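Local coordinates for protein SAR-endolysin (Enterobacteria phage P1, PDB 1XJU) that cleaves the beta-1,4 glycosidic bonds of host peptidoglycan as a lysozyme once released from the membrane, helping to lyse the bacterium and release progeny phage, at residues Y21-P24 / A25-T29. Numbering follows the deposited sequence.
Sequences YMCP and AGVWT
Trp28 turns the edge of its six-membered ring toward the face of Tyr21, an edge-to-face (T-shaped) pair with planes at 89° and centroids 5.5 Å apart. The side chains meet closest at Trp28 CH2 and Tyr21 CD2, 3.7 Å apart. The carbonyl oxygens of Tyr21, Cys23 and Pro24 are ranged along the rim of the indole, close to level with the ring. Of these, Cys23 O accepts a hydrogen bond from Trp28 NE1 at 2.9 Å; the bond is nearly straight (167°), yet the donor sits above the carbonyl plane, 56° out of it. Asn87 ND2 also donates to Cys23 O and to Tyr21 O, tying this loop of the phage-lysozyme (glycosyl hydrolase 24) domain to helix 75-88. Residues 25-27 form a 3-10 turn, in which Val27 N donates to Pro24 O at 3.1 Å; an inverse gamma turn centred on Trp28 follows, its Thr29 N to Val27 O bond weak. Val27 CG2 lies between its own backbone N and carbonyl carbon and presses on Cys23 CB at 3.5 Å, a short carbon-carbon contact. Cys23, an active-site residue, is here disulfide-bonded through SG to Cys16, the linkage of the inactive endolysin; its side chain lies about 10 Å from that of Glu14, probably also catalytic.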
loop_
_atom_site.group_PDB
_atom_site.type_symbol
_atom_site.label_atom_id
_atom_site.label_comp_id
_atom_site.label_asym_id
_atom_site.label_seq_id
_atom_site.Cartn_x
_atom_site.Cartn_y
_atom_site.Cartn_z
ATOM N N TYR A 21 -9.753 -5.015 6.256
ATOM C CA TYR A 21 -8.397 -4.479 6.176
ATOM C C TYR A 21 -7.584 -5.051 5.050
ATOM O O TYR A 21 -6.576 -4.449 4.627
ATOM C CB TYR A 21 -7.695 -4.620 7.540
ATOM C CG TYR A 21 -8.213 -3.647 8.491
ATOM C CD1 TYR A 21 -9.457 -3.842 9.125
ATOM C CD2 TYR A 21 -7.551 -2.459 8.693
ATOM C CE1 TYR A 21 -9.976 -2.888 9.925
ATOM C CE2 TYR A 21 -8.071 -1.531 9.460
ATOM C CZ TYR A 21 -9.305 -1.711 10.082
ATOM O OH TYR A 21 -9.788 -0.724 10.883
ATOM N N MET A 22 -7.991 -6.173 4.521
ATOM C CA MET A 22 -7.313 -6.846 3.409
ATOM C C MET A 22 -7.764 -6.351 2.018
ATOM O O MET A 22 -7.288 -6.801 1.000
ATOM C CB MET A 22 -7.540 -8.336 3.603
ATOM C CG MET A 22 -6.979 -8.730 4.980
ATOM S SD MET A 22 -5.200 -8.492 5.197
ATOM C CE MET A 22 -5.208 -7.778 6.749
ATOM N N CYS A 23 -8.791 -5.493 1.970
ATOM C CA CYS A 23 -9.361 -5.098 0.711
ATOM C C CYS A 23 -8.492 -4.129 -0.066
ATOM O O CYS A 23 -7.758 -3.344 0.490
ATOM C CB CYS A 23 -10.741 -4.501 0.935
ATOM S SG CYS A 23 -11.919 -5.656 1.707
ATOM N N PRO A 24 -8.584 -4.179 -1.387
ATOM C CA PRO A 24 -7.839 -3.269 -2.212
ATOM C C PRO A 24 -8.296 -1.832 -1.970
ATOM O O PRO A 24 -9.501 -1.568 -1.668
ATOM C CB PRO A 24 -8.169 -3.708 -3.620
ATOM C CG PRO A 24 -9.479 -4.367 -3.530
ATOM C CD PRO A 24 -9.436 -5.066 -2.183
ATOM N N ALA A 25 -7.404 -0.876 -2.180
ATOM C CA ALA A 25 -7.624 0.529 -1.867
ATOM C C ALA A 25 -8.954 1.075 -2.379
ATOM O O ALA A 25 -9.571 1.882 -1.701
ATOM C CB ALA A 25 -6.501 1.324 -2.471
ATOM N N GLY A 26 -9.284 0.720 -3.609
ATOM C CA GLY A 26 -10.398 1.321 -4.260
ATOM C C GLY A 26 -11.754 1.048 -3.611
ATOM O O GLY A 26 -12.724 1.707 -3.980
ATOM N N VAL A 27 -11.859 0.104 -2.688
ATOM C CA VAL A 27 -13.134 -0.164 -2.020
ATOM C C VAL A 27 -13.191 0.379 -0.617
ATOM O O VAL A 27 -14.175 0.153 0.079
ATOM C CB VAL A 27 -13.553 -1.657 -2.101
ATOM C CG1 VAL A 27 -13.604 -2.097 -3.523
ATOM C CG2 VAL A 27 -12.657 -2.549 -1.244
ATOM N N TRP A 28 -12.177 1.153 -0.181
ATOM C CA TRP A 28 -12.200 1.786 1.144
ATOM C C TRP A 28 -12.916 3.129 1.043
ATOM O O TRP A 28 -12.408 4.186 1.413
ATOM C CB TRP A 28 -10.790 2.043 1.675
ATOM C CG TRP A 28 -10.014 0.833 2.022
ATOM C CD1 TRP A 28 -9.644 -0.214 1.187
ATOM C CD2 TRP A 28 -9.477 0.529 3.316
ATOM N NE1 TRP A 28 -8.900 -1.123 1.908
ATOM C CE2 TRP A 28 -8.776 -0.682 3.209
ATOM C CE3 TRP A 28 -9.491 1.183 4.559
ATOM C CZ2 TRP A 28 -8.135 -1.282 4.296
ATOM C CZ3 TRP A 28 -8.802 0.575 5.624
ATOM C CH2 TRP A 28 -8.187 -0.645 5.484
ATOM N N THR A 29 -14.187 3.092 0.633
ATOM C CA THR A 29 -14.989 4.247 0.301
ATOM C C THR A 29 -16.335 4.247 0.983
ATOM O O THR A 29 -17.140 5.130 0.704
ATOM C CB THR A 29 -15.214 4.289 -1.252
ATOM O OG1 THR A 29 -15.691 3.022 -1.719
ATOM C CG2 THR A 29 -13.890 4.560 -1.964
#